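Local coordinates for protein alcohol dehydrogenase, zinc-containing (Thermotoga maritima, PDB 1VJ0) that probably acts as a zinc-dependent medium-chain dehydrogenase, oxidising alcohols or reducing the corresponding carbonyl compounds, at residues Ile40-Ile45 with Glu85-Lys90; Ile45-Leu50 with Asp102-Asn107; Asp92-Leu97 with Asp160-Ser165; Asp171-Ala176 with Lys334-Thr339; Gly180-His185 with Gly205-Phe210. All blocks are in the same frame, centred on the assembly; numbering follows the deposited sequence.

Overall arrangement
Followed from the N terminus, the chain first closes at contact 1, where the turn leading into strand 45-54 meets the end of strand 78-86. Contact 2 opens at the shared Ile45 and crosses contact 1, bringing strand 45-54 against strand 103-106. Contact 3 crosses contact 2 in turn and fastens the loop 92-97 to strand 161-164, so these three knit together the GroES-like domain. Contact 4 begins afterwards, in series, and spans a long excursion through the parallel-stranded Rossmann domain before helix 329-340 returns to helix 170-188. Contact 5 falls within that excursion and ties the same helix 170-188 to helix 206-217, the first Rossmann helix.

Contact 1: Ile40-Ile45 with Glu85-Lys90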
# COMPACT_ATOMS: atom_id res chain seq x y z
N ILE A 40 19.71 -39.62 6.65
CA ILE A 40 19.15 -38.32 7.04
C ILE A 40 17.60 -38.35 6.91
O ILE A 40 17.07 -39.18 6.15
CB ILE A 40 19.77 -37.15 6.20
CG1 ILE A 40 19.51 -37.29 4.69
CG2 ILE A 40 21.28 -37.10 6.42
CD1 ILE A 40 20.21 -36.21 3.85
N PRO A 41 16.88 -37.49 7.63
CA PRO A 41 15.42 -37.50 7.56
C PRO A 41 14.91 -37.33 6.13
O PRO A 41 15.52 -36.60 5.32
CB PRO A 41 15.02 -36.34 8.46
CG PRO A 41 16.13 -36.29 9.39
CD PRO A 41 17.36 -36.48 8.60
N ARG A 42 13.80 -37.98 5.84
CA ARG A 42 13.18 -37.89 4.54
C ARG A 42 13.07 -36.45 4.06
O ARG A 42 12.58 -35.56 4.74
CB ARG A 42 11.81 -38.57 4.55
CG ARG A 42 11.23 -38.81 3.18
CD ARG A 42 9.73 -39.10 3.20
NE ARG A 42 9.51 -40.46 3.74
CZ ARG A 42 8.64 -40.80 4.71
NH1 ARG A 42 7.82 -39.92 5.30
NH2 ARG A 42 8.58 -42.07 5.08
N GLY A 43 13.53 -36.22 2.84
CA GLY A 43 13.38 -34.94 2.18
C GLY A 43 14.59 -34.01 2.42
O GLY A 43 14.69 -32.97 1.78
N SER A 44 15.45 -34.38 3.36
CA SER A 44 16.53 -33.53 3.83
C SER A 44 17.62 -33.39 2.79
O SER A 44 17.73 -34.25 1.92
CB SER A 44 17.21 -34.18 5.04
OG SER A 44 16.36 -34.15 6.17
N ILE A 45 18.45 -32.35 2.97
CA ILE A 45 19.58 -32.04 2.12
C ILE A 45 20.88 -32.03 2.94
O ILE A 45 21.00 -31.28 3.90
CB ILE A 45 19.41 -30.65 1.41
CG1 ILE A 45 18.07 -30.59 0.68
CG2 ILE A 45 20.54 -30.45 0.41
CD1 ILE A 45 16.86 -30.04 1.50
N GLU A 85 24.01 -34.51 -0.84
CA GLU A 85 22.97 -35.41 -1.19
C GLU A 85 21.60 -34.87 -0.76
O GLU A 85 21.47 -34.01 0.10
CB GLU A 85 23.29 -36.81 -0.64
CG GLU A 85 22.97 -37.06 0.80
CD GLU A 85 23.39 -38.45 1.28
OE1 GLU A 85 24.57 -38.83 1.10
OE2 GLU A 85 22.51 -39.19 1.86
N VAL A 86 20.59 -35.35 -1.45
CA VAL A 86 19.21 -35.07 -1.19
C VAL A 86 18.53 -36.40 -1.00
O VAL A 86 18.58 -37.26 -1.86
CB VAL A 86 18.48 -34.38 -2.38
CG1 VAL A 86 17.10 -33.98 -1.97
CG2 VAL A 86 19.25 -33.13 -2.86
N ASN A 87 17.87 -36.54 0.14
CA ASN A 87 17.09 -37.76 0.45
C ASN A 87 15.69 -37.65 -0.20
O ASN A 87 14.78 -37.18 0.45
CB ASN A 87 16.96 -37.91 1.99
CG ASN A 87 16.00 -39.01 2.38
OD1 ASN A 87 14.92 -39.14 1.77
ND2 ASN A 87 16.34 -39.78 3.41
N GLY A 88 15.53 -38.03 -1.45
CA GLY A 88 14.31 -37.70 -2.21
C GLY A 88 14.61 -36.60 -3.22
O GLY A 88 15.65 -36.64 -3.89
N GLU A 89 13.73 -35.61 -3.30
CA GLU A 89 13.89 -34.46 -4.21
C GLU A 89 13.72 -33.16 -3.47
O GLU A 89 12.96 -33.06 -2.49
CB GLU A 89 12.83 -34.47 -5.32
CG GLU A 89 12.81 -35.71 -6.19
CD GLU A 89 12.19 -36.89 -5.45
OE1 GLU A 89 11.09 -36.77 -4.84
OE2 GLU A 89 12.84 -37.92 -5.41
N LYS A 90 14.46 -32.14 -3.92
CA LYS A 90 14.33 -30.79 -3.37
C LYS A 90 14.50 -29.75 -4.46
O LYS A 90 15.44 -29.79 -5.20
CB LYS A 90 15.30 -30.54 -2.22
CG LYS A 90 15.25 -29.11 -1.68
CD LYS A 90 13.94 -28.77 -0.98
CE LYS A 90 13.97 -27.34 -0.42
NZ LYS A 90 12.64 -26.84 0.22
O HOH W 1 18.86 -40.63 3.76
O HOH W 2 12.85 -32.15 0.05
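The flat side-chain amide of Asn87 stands 76° from the guanidinium plane of Arg42, which crosses it obliquely; of the Arg42 side chain CG comes nearest OD1, and Arg42 CA lies nearer still. At one end of the amide, Asn87 OD1 takes a weak hydrogen bond from Gly43 N (3.4 Å). At the other, Asn87 ND2 donates to a water 2.7 Å away that also accepts from Ile40 N, and ND2 lies 2.9 Å from Ile40 O. The side chain of Ile40 slides past Asn87 CB in the opposite direction. CG anti to the backbone N (chi1 171°) is what carries the amide over to the loop.

Stronger bonds run through the backbone. Gly43 N donates to Asn87 O at 2.9 Å, in the carbonyl plane but bent at the hydrogen (134°), and Asn87 N answers with a nearly straight 2.9 Å bond to Ser44 O. Beyond them, Ile45 and Val86 form an antiparallel non-hydrogen-bonded pair, and Ile45 CD1 packs 3.7 Å from Lys90 CG, whose ammonium end bonds to Thr159 O and Pro157 O. The type II turn from Pro41 to Ser44 thus enters strand 45-54 of the GroES-like domain with its shape fixed from within as well: Pro41 O accepts from both Ser44 N and Ser44 OG, the hydroxyl at 2.7 Å from above the carbonyl plane. A second water bridges Gly43 O and Glu89 O. The chemistry is that of neutral amides, with one N-H of Gly43 shared between two oxygens of Asn87, so the join rests on directional bonds rather than on charge.

Contact 2: Ile45-Leu50 with Asp102-Asn107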
# COMPACT_ATOMS: atom_id res chain seq x y z
N ILE A 45 18.45 -32.35 2.97
CA ILE A 45 19.58 -32.04 2.12
C ILE A 45 20.88 -32.03 2.94
O ILE A 45 21.00 -31.28 3.90
CB ILE A 45 19.41 -30.65 1.41
CG1 ILE A 45 18.07 -30.59 0.68
CG2 ILE A 45 20.54 -30.45 0.41
CD1 ILE A 45 16.86 -30.04 1.50
N LEU A 46 21.82 -32.89 2.59
CA LEU A 46 23.12 -32.87 3.24
C LEU A 46 23.99 -31.88 2.50
O LEU A 46 24.20 -32.03 1.28
CB LEU A 46 23.74 -34.24 3.22
CG LEU A 46 25.07 -34.42 3.96
CD1 LEU A 46 25.02 -33.99 5.42
CD2 LEU A 46 25.45 -35.92 3.84
N VAL A 47 24.51 -30.91 3.22
CA VAL A 47 25.25 -29.79 2.65
C VAL A 47 26.64 -29.71 3.26
O VAL A 47 26.79 -29.77 4.48
CB VAL A 47 24.47 -28.45 2.85
CG1 VAL A 47 25.24 -27.24 2.28
CG2 VAL A 47 23.08 -28.57 2.22
N GLU A 48 27.63 -29.61 2.39
CA GLU A 48 28.99 -29.27 2.77
C GLU A 48 29.09 -27.77 2.97
O GLU A 48 28.82 -26.98 2.04
CB GLU A 48 29.96 -29.72 1.66
CG GLU A 48 31.42 -29.38 1.97
CD GLU A 48 32.33 -29.42 0.76
OE1 GLU A 48 31.88 -29.75 -0.37
OE2 GLU A 48 33.52 -29.07 0.98
N ILE A 49 29.42 -27.33 4.18
CA ILE A 49 29.59 -25.89 4.45
C ILE A 49 30.85 -25.37 3.76
O ILE A 49 31.91 -25.96 3.93
CB ILE A 49 29.63 -25.59 5.97
CG1 ILE A 49 28.28 -25.91 6.65
CG2 ILE A 49 30.06 -24.16 6.27
CD1 ILE A 49 27.15 -24.95 6.28
N LEU A 50 30.72 -24.28 2.99
CA LEU A 50 31.86 -23.59 2.41
C LEU A 50 32.15 -22.25 3.08
O LEU A 50 33.31 -21.84 3.14
CB LEU A 50 31.74 -23.45 0.88
CG LEU A 50 31.55 -24.73 0.09
CD1 LEU A 50 30.99 -24.48 -1.32
CD2 LEU A 50 32.86 -25.50 0.09
N ASP A 102 25.62 -28.83 -6.56
CA ASP A 102 25.04 -27.49 -6.60
C ASP A 102 25.51 -26.61 -5.44
O ASP A 102 25.61 -27.08 -4.31
CB ASP A 102 23.51 -27.52 -6.56
CG ASP A 102 22.89 -28.04 -7.85
OD1 ASP A 102 23.57 -28.09 -8.89
OD2 ASP A 102 21.72 -28.44 -7.91
N LEU A 103 25.73 -25.33 -5.73
CA LEU A 103 26.02 -24.33 -4.69
C LEU A 103 24.71 -23.74 -4.30
O LEU A 103 23.87 -23.46 -5.17
CB LEU A 103 26.99 -23.25 -5.17
CG LEU A 103 28.35 -23.77 -5.68
CD1 LEU A 103 29.17 -22.67 -6.28
CD2 LEU A 103 29.13 -24.46 -4.58
N ILE A 104 24.52 -23.57 -3.00
CA ILE A 104 23.30 -23.01 -2.47
C ILE A 104 23.51 -22.07 -1.31
O ILE A 104 24.53 -22.13 -0.59
CB ILE A 104 22.32 -24.16 -2.04
CG1 ILE A 104 22.88 -24.99 -0.87
CG2 ILE A 104 22.01 -25.01 -3.23
CD1 ILE A 104 21.80 -25.90 -0.19
N VAL A 105 22.52 -21.21 -1.12
CA VAL A 105 22.31 -20.54 0.12
C VAL A 105 20.85 -20.79 0.53
O VAL A 105 20.05 -21.31 -0.25
CB VAL A 105 22.62 -19.03 0.06
CG1 VAL A 105 24.06 -18.81 -0.18
CG2 VAL A 105 21.79 -18.32 -1.04
N TRP A 106 20.54 -20.49 1.79
CA TRP A 106 19.25 -20.83 2.32
C TRP A 106 18.83 -19.89 3.42
O TRP A 106 19.64 -19.23 4.09
CB TRP A 106 19.23 -22.29 2.86
CG TRP A 106 20.24 -22.57 3.93
CD1 TRP A 106 20.03 -22.48 5.29
CD2 TRP A 106 21.61 -22.97 3.78
NE1 TRP A 106 21.18 -22.80 5.96
CE2 TRP A 106 22.17 -23.09 5.07
CE3 TRP A 106 22.42 -23.24 2.68
CZ2 TRP A 106 23.49 -23.47 5.29
CZ3 TRP A 106 23.75 -23.60 2.90
CH2 TRP A 106 24.27 -23.71 4.20
N ASN A 107 17.52 -19.84 3.61
CA ASN A 107 16.95 -19.07 4.74
C ASN A 107 17.20 -19.88 6.04
O ASN A 107 16.80 -21.05 6.16
CB ASN A 107 15.43 -18.81 4.48
CG ASN A 107 14.76 -17.93 5.53
OD1 ASN A 107 15.32 -17.63 6.60
ND2 ASN A 107 13.52 -17.49 5.21
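Strands 45-49 and 103-106 run almost at right angles, 102° between their directions with 8.9 Å between axes, and meet through side chains without any hydrogen bond. The tight part is buried and centres on Val47, whose two methyls go to different partners. Val47 CG2 meets Ile104 CD1 tip to tip at 3.8 Å, and Val47 CG1 lies 4.0 Å from Trp106 CZ3, oblique to the indole. CG1 of Ile104 and CG of Trp106 lie between backbone N and carbonyl carbon (chi1 65° and 59°), which helps bring both side chains to strand 45-49. Ile49 reaches the same indole from another direction: its side chain crosses that of Trp106 at about a right angle and places CD1 at the ring edge, in plane, 3.8 Å from CH2. Val47 and Ile49 thus meet the six-membered ring, and Val47 also meets Ile104.

The looser flank lies where the chain turns its corner at Leu50. There a single methyl pair, Leu50 CD1 and Leu103 CD2 at 3.8 Å, closes the contact between two residues that remain partly exposed. Strand 78-86 pairs with both strands, and Trp106 also packs on Leu155 and Thr159. The indole is about 8 Å from the side chains of the zinc ligands His77 and Glu78. Strands of one curled sheet facing each other across an apolar interior are characteristic of the GroES-like domain of zinc-containing dehydrogenases.

Contact 3: Asp92-Leu97 with Asp160-Ser165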
# COMPACT_ATOMS: atom_id res chain seq x y z
N ASP A 92 14.71 -25.68 -5.41
CA ASP A 92 14.95 -24.35 -4.86
C ASP A 92 13.73 -23.45 -5.11
O ASP A 92 12.71 -23.91 -5.71
CB ASP A 92 16.28 -23.78 -5.39
CG ASP A 92 16.16 -23.04 -6.69
OD1 ASP A 92 15.14 -23.15 -7.44
OD2 ASP A 92 17.13 -22.31 -7.03
N LEU A 93 13.78 -22.21 -4.63
CA LEU A 93 12.62 -21.31 -4.74
C LEU A 93 12.19 -20.95 -6.17
O LEU A 93 11.08 -20.50 -6.40
CB LEU A 93 12.88 -20.06 -3.97
CG LEU A 93 12.81 -20.22 -2.43
CD1 LEU A 93 13.68 -19.20 -1.72
CD2 LEU A 93 11.35 -20.14 -1.94
N ASN A 94 13.08 -21.14 -7.14
CA ASN A 94 12.74 -20.91 -8.55
C ASN A 94 12.26 -22.16 -9.25
O ASN A 94 11.93 -22.13 -10.46
CB ASN A 94 13.93 -20.31 -9.31
CG ASN A 94 14.24 -18.90 -8.85
OD1 ASN A 94 13.33 -18.07 -8.65
ND2 ASN A 94 15.53 -18.61 -8.66
N GLY A 95 12.20 -23.27 -8.50
CA GLY A 95 11.70 -24.51 -9.01
C GLY A 95 12.77 -25.46 -9.50
O GLY A 95 12.45 -26.50 -10.08
N GLU A 96 14.04 -25.12 -9.34
CA GLU A 96 15.07 -25.96 -9.94
C GLU A 96 15.41 -27.07 -8.98
O GLU A 96 15.68 -26.82 -7.82
CB GLU A 96 16.37 -25.20 -10.23
CG GLU A 96 16.26 -23.94 -11.06
CD GLU A 96 17.67 -23.50 -11.43
OE1 GLU A 96 18.45 -24.34 -12.00
OE2 GLU A 96 18.02 -22.35 -11.12
N LEU A 97 15.48 -28.27 -9.52
CA LEU A 97 15.88 -29.45 -8.80
C LEU A 97 17.35 -29.43 -8.38
O LEU A 97 18.23 -29.29 -9.21
CB LEU A 97 15.64 -30.72 -9.65
CG LEU A 97 14.24 -31.31 -9.56
CD1 LEU A 97 14.01 -32.40 -10.65
CD2 LEU A 97 13.98 -31.89 -8.18
N ASP A 160 13.84 -23.13 2.79
CA ASP A 160 13.90 -22.35 1.55
C ASP A 160 15.33 -22.18 1.09
O ASP A 160 16.19 -21.62 1.77
CB ASP A 160 13.19 -21.01 1.73
CG ASP A 160 11.72 -21.20 2.14
OD1 ASP A 160 11.01 -22.06 1.59
OD2 ASP A 160 11.22 -20.57 3.07
N VAL A 161 15.56 -22.67 -0.13
CA VAL A 161 16.88 -22.72 -0.71
C VAL A 161 16.88 -21.94 -2.02
O VAL A 161 15.88 -21.89 -2.77
CB VAL A 161 17.27 -24.20 -0.97
CG1 VAL A 161 18.65 -24.29 -1.58
CG2 VAL A 161 17.18 -25.02 0.34
N LEU A 162 18.05 -21.38 -2.32
CA LEU A 162 18.32 -20.76 -3.61
C LEU A 162 19.70 -21.26 -4.11
O LEU A 162 20.67 -21.14 -3.40
CB LEU A 162 18.38 -19.26 -3.39
CG LEU A 162 18.05 -18.27 -4.48
CD1 LEU A 162 16.69 -18.57 -5.12
CD2 LEU A 162 18.06 -16.82 -3.92
N LYS A 163 19.71 -21.85 -5.31
CA LYS A 163 20.90 -22.20 -6.06
C LYS A 163 21.61 -20.93 -6.49
O LYS A 163 20.96 -19.98 -6.95
CB LYS A 163 20.55 -22.91 -7.36
CG LYS A 163 20.57 -24.36 -7.33
CD LYS A 163 20.08 -24.95 -8.66
CE LYS A 163 21.20 -25.02 -9.67
NZ LYS A 163 20.64 -25.61 -10.96
N VAL A 164 22.93 -20.95 -6.37
CA VAL A 164 23.77 -19.86 -6.81
C VAL A 164 24.83 -20.44 -7.73
O VAL A 164 24.86 -21.66 -7.99
CB VAL A 164 24.40 -19.08 -5.64
CG1 VAL A 164 23.34 -18.39 -4.80
CG2 VAL A 164 25.30 -19.98 -4.77
N SER A 165 25.69 -19.59 -8.28
CA SER A 165 26.72 -20.06 -9.21
C SER A 165 28.12 -19.83 -8.69
O SER A 165 28.33 -19.20 -7.65
CB SER A 165 26.58 -19.33 -10.52
OG SER A 165 27.17 -18.05 -10.41
O HOH W 3 20.36 -28.10 -10.17
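A chi1 of 87° puts the carboxylate of Asp92 between backbone N and carbonyl carbon, where one oxygen looks back into the turn and the other out to strand 161-164. Lys163 bends at chi3 (84°), and its end crosses Glu96, extended beyond CG, at about a right angle. Asp92 OD2 uses its anti lone pair to accept a nearly straight bond (167°) from Lys163 N at 3.1 Å. Asp92 OD1 accepts from Asn94 N, making an Asx turn, and from Glu96 N, both at 2.9 Å from above the carboxylate plane. Leu93 N donates to Val161 O (2.8 Å) almost along the C=O axis, so the type I turn from Asp92 to Gly95, in the loop between strands 78-86 and 103-106, is docked on strand 161-164 of the GroES-like domain by two bonds. At the outer end, Lys163 NZ forms a 2.7 Å salt bridge with Glu96 OE1 and donates to a water that bonds to Leu97 O.

An alanine at Asp92 would remove all three acceptor bonds and would probably loosen the turn and its hold on the strand. Asp160 has further partners in Thr329 and in Lys119 of the second subunit, and Asn94 OD1 in Arg266 of the third. Three backbone N-H groups aimed at one buried carboxylate, with the ammonium of Lys163 nearby but not touching, would probably keep Asp92 ionised.

Contact 4: Asp171-Ala176 with Lys334-Thr339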
# COMPACT_ATOMS: atom_id res chain seq x y z
N ASP A 171 31.07 -16.12 0.57
CA ASP A 171 31.37 -15.43 1.82
C ASP A 171 30.46 -14.24 2.03
O ASP A 171 29.96 -14.07 3.12
CB ASP A 171 32.82 -14.96 1.79
CG ASP A 171 33.81 -16.08 2.09
OD1 ASP A 171 33.39 -17.20 2.48
OD2 ASP A 171 35.02 -15.89 1.98
N VAL A 172 30.28 -13.42 1.00
CA VAL A 172 29.40 -12.25 1.10
C VAL A 172 27.96 -12.72 1.29
O VAL A 172 27.21 -12.12 2.07
CB VAL A 172 29.53 -11.32 -0.11
CG1 VAL A 172 28.43 -10.24 -0.12
CG2 VAL A 172 30.90 -10.67 -0.12
N LEU A 173 27.55 -13.75 0.55
CA LEU A 173 26.18 -14.25 0.71
C LEU A 173 25.91 -14.78 2.12
O LEU A 173 24.86 -14.49 2.70
CB LEU A 173 25.85 -15.36 -0.30
CG LEU A 173 25.72 -14.82 -1.73
CD1 LEU A 173 25.53 -15.99 -2.69
CD2 LEU A 173 24.57 -13.82 -1.81
N ALA A 174 26.82 -15.54 2.66
CA ALA A 174 26.64 -16.04 4.04
C ALA A 174 26.38 -14.90 5.04
O ALA A 174 25.35 -14.90 5.79
CB ALA A 174 27.81 -16.88 4.47
N MET A 175 27.21 -13.89 5.00
CA MET A 175 27.02 -12.72 5.89
C MET A 175 25.68 -12.00 5.64
O MET A 175 25.00 -11.58 6.58
CB MET A 175 28.20 -11.77 5.71
CG MET A 175 27.83 -10.35 6.02
SD MET A 175 29.17 -9.27 5.71
CE MET A 175 29.39 -9.36 3.95
N ALA A 176 25.28 -11.90 4.38
CA ALA A 176 24.11 -11.16 3.96
C ALA A 176 22.82 -11.73 4.52
O ALA A 176 21.82 -11.03 4.67
CB ALA A 176 24.00 -11.20 2.45
N LYS A 334 15.20 -11.18 -2.12
CA LYS A 334 15.51 -9.82 -2.57
C LYS A 334 16.87 -9.34 -2.08
O LYS A 334 17.56 -8.56 -2.75
CB LYS A 334 14.39 -8.86 -2.17
CG LYS A 334 13.05 -9.28 -2.71
CD LYS A 334 11.89 -8.47 -2.15
CE LYS A 334 10.56 -9.09 -2.62
NZ LYS A 334 9.29 -8.56 -1.92
N THR A 335 17.25 -9.79 -0.90
CA THR A 335 18.59 -9.47 -0.35
C THR A 335 19.68 -10.14 -1.19
O THR A 335 20.70 -9.51 -1.50
CB THR A 335 18.68 -9.95 1.10
OG1 THR A 335 17.75 -9.19 1.90
CG2 THR A 335 20.06 -9.70 1.69
N VAL A 336 19.49 -11.40 -1.54
CA VAL A 336 20.43 -12.07 -2.40
C VAL A 336 20.55 -11.31 -3.73
O VAL A 336 21.66 -11.11 -4.21
CB VAL A 336 20.03 -13.56 -2.62
CG1 VAL A 336 20.80 -14.20 -3.74
CG2 VAL A 336 20.17 -14.33 -1.33
N SER A 337 19.43 -10.85 -4.31
CA SER A 337 19.52 -10.09 -5.59
C SER A 337 20.33 -8.79 -5.45
O SER A 337 21.24 -8.52 -6.26
CB SER A 337 18.13 -9.83 -6.19
OG SER A 337 18.21 -9.05 -7.38
N ILE A 338 20.03 -7.99 -4.43
CA ILE A 338 20.78 -6.74 -4.21
C ILE A 338 22.26 -7.03 -3.96
O ILE A 338 23.16 -6.39 -4.52
CB ILE A 338 20.17 -5.94 -3.06
CG1 ILE A 338 18.81 -5.38 -3.47
CG2 ILE A 338 21.06 -4.76 -2.67
CD1 ILE A 338 17.96 -4.91 -2.21
N THR A 339 22.50 -8.01 -3.11
CA THR A 339 23.84 -8.37 -2.72
C THR A 339 24.68 -8.75 -3.97
O THR A 339 25.83 -8.34 -4.12
CB THR A 339 23.80 -9.48 -1.67
OG1 THR A 339 23.20 -8.98 -0.47
CG2 THR A 339 25.22 -9.89 -1.27
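Helices 171-176 and 334-339 pass in roughly opposite directions, 141° between their N-to-C vectors and 10.2 Å between axes. The pair belongs to the junction of the two domains typical of medium-chain dehydrogenases: helix 170-188, which carries the zinc ligand Cys178, is packed against helix 329-340, which follows the last strand of the parallel Rossmann sheet. No hydrogen bond crosses the interface, and the contact is made by buried, mostly small side chains.

Thr339 is its centre. With CG2 anti to the backbone N, its methyl points into the other helix, where it slides alongside Val172 CG1 at 3.4 Å, tighter than usual van der Waals contact. Leu173 CD2 crosses obliquely to reach the same methyl at 4.0 Å and also lies 4.3 Å from Val336 CG1. Ala176 sets its CB 3.8 Å from Thr339 OG1. One turn back, Thr335 CG2 sits 3.7 Å from Ala176 O, while Thr335 OG1 bonds to His331 O of its own helix. Phe210 of helix 206-217 covers both Ala176 and Thr339. A glycine at Thr339 would remove both the methyl packed on Val172 and Leu173 and the hydroxyl bonded to Thr335 O, and would probably leave the helices less firmly packed. The hydroxyl of Thr339 turns back along its own helix, where OG1 donates to Thr335 O at 2.8 Å, from above that carbonyl's plane.

Contact 5: Gly180-His185 with Gly205-Phe210; sequences GATAYH and GPLGLF
Helix 206-217 is the first helix of the Rossmann domain, following strand 198-202 through a glycine-rich turn. Gly205, at the N-cap position, and Gly208 fit the GxGxxG-type pattern, consistent with a dinucleotide-binding site as in related dehydrogenases. The first turns of helix 206-217 pack against helix 170-188, which also holds the zinc ligand Cys178, with axes 8.3 Å apart and 54° between directions.

Close approach depends on small residues. Ala183 presents its CB to Leu207 and Phe210, 3.8 Å from Leu207 CD1 and 4.2 Å from Phe210 CB. Leu207, with CG anti to the backbone N, reaches over so that the same CD1 comes within 3.5 Å of Ala183 N and 4.1 Å from Thr182 CG2, which it meets obliquely. One turn earlier, Gly180 passes over one face of the Phe210 ring, toward its rim, and there is no space for a CB on Gly180 beside Phe210 CE2. The ring also packs on Met175, Ala176 and Ser179 of the same helix, and Pro206 O lies in its plane at the edge. Across the face, Gly180 CA makes a CH-pi contact, 3.9 Å from the Phe210 ring centroid and 26° off the ring normal, displaced toward CD2.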
# COMPACT_ATOMS: atom_id res chain seq x y z
N GLY A 180 21.97 -8.51 6.39
CA GLY A 180 21.43 -7.98 5.15
C GLY A 180 19.95 -8.16 4.94
O GLY A 180 19.27 -7.22 4.48
N ALA A 181 19.40 -9.31 5.30
CA ALA A 181 17.97 -9.50 5.15
C ALA A 181 17.13 -8.73 6.17
O ALA A 181 16.02 -8.27 5.89
CB ALA A 181 17.64 -10.97 5.14
N THR A 182 17.69 -8.53 7.37
CA THR A 182 17.02 -7.71 8.34
C THR A 182 17.03 -6.25 7.87
O THR A 182 15.99 -5.57 7.91
CB THR A 182 17.67 -7.91 9.73
OG1 THR A 182 17.44 -9.24 10.15
CG2 THR A 182 17.02 -7.03 10.77
N ALA A 183 18.17 -5.75 7.37
CA ALA A 183 18.20 -4.42 6.78
C ALA A 183 17.20 -4.31 5.59
O ALA A 183 16.47 -3.34 5.46
CB ALA A 183 19.65 -4.04 6.34
N TYR A 184 17.17 -5.32 4.72
CA TYR A 184 16.19 -5.32 3.64
C TYR A 184 14.77 -5.20 4.18
O TYR A 184 13.97 -4.37 3.70
CB TYR A 184 16.37 -6.48 2.61
CG TYR A 184 15.38 -6.21 1.53
CD1 TYR A 184 15.62 -5.24 0.59
CD2 TYR A 184 14.13 -6.80 1.57
CE1 TYR A 184 14.65 -4.86 -0.31
CE2 TYR A 184 13.15 -6.44 0.64
CZ TYR A 184 13.42 -5.48 -0.27
OH TYR A 184 12.43 -5.12 -1.15
N HIS A 185 14.41 -6.03 5.14
CA HIS A 185 13.10 -6.00 5.76
C HIS A 185 12.77 -4.54 6.15
O HIS A 185 11.66 -4.01 5.93
CB HIS A 185 13.11 -6.95 6.99
CG HIS A 185 11.81 -7.05 7.72
ND1 HIS A 185 11.61 -7.95 8.76
CD2 HIS A 185 10.62 -6.45 7.53
CE1 HIS A 185 10.38 -7.83 9.21
NE2 HIS A 185 9.74 -6.93 8.47
N GLY A 205 27.82 -0.91 11.85
CA GLY A 205 28.08 -2.35 11.86
C GLY A 205 27.49 -2.96 10.61
O GLY A 205 26.99 -2.26 9.76
N PRO A 206 27.57 -4.26 10.44
CA PRO A 206 27.07 -4.90 9.19
C PRO A 206 25.63 -4.54 8.83
O PRO A 206 25.31 -4.32 7.64
CB PRO A 206 27.18 -6.39 9.49
CG PRO A 206 28.38 -6.46 10.37
CD PRO A 206 28.28 -5.22 11.30
N LEU A 207 24.76 -4.48 9.82
CA LEU A 207 23.38 -4.07 9.58
C LEU A 207 23.28 -2.70 8.94
O LEU A 207 22.66 -2.51 7.84
CB LEU A 207 22.59 -4.13 10.88
CG LEU A 207 21.09 -3.74 10.82
CD1 LEU A 207 20.33 -4.72 9.99
CD2 LEU A 207 20.50 -3.69 12.18
N GLY A 208 23.88 -1.70 9.60
CA GLY A 208 23.85 -0.34 9.07
C GLY A 208 24.55 -0.22 7.71
O GLY A 208 24.07 0.50 6.79
N LEU A 209 25.64 -0.94 7.56
CA LEU A 209 26.39 -0.94 6.28
C LEU A 209 25.66 -1.60 5.10
O LEU A 209 25.64 -1.04 3.98
CB LEU A 209 27.76 -1.52 6.49
CG LEU A 209 28.69 -0.74 7.44
CD1 LEU A 209 29.87 -1.61 7.79
CD2 LEU A 209 29.17 0.57 6.79
N PHE A 210 25.00 -2.72 5.33
CA PHE A 210 24.08 -3.25 4.31
C PHE A 210 22.98 -2.25 3.99
O PHE A 210 22.62 -2.10 2.83
CB PHE A 210 23.46 -4.61 4.74
CG PHE A 210 24.19 -5.78 4.24
CD1 PHE A 210 25.29 -6.30 4.93
CD2 PHE A 210 23.79 -6.40 3.06
CE1 PHE A 210 25.96 -7.40 4.44
CE2 PHE A 210 24.44 -7.50 2.60
CZ PHE A 210 25.54 -7.99 3.26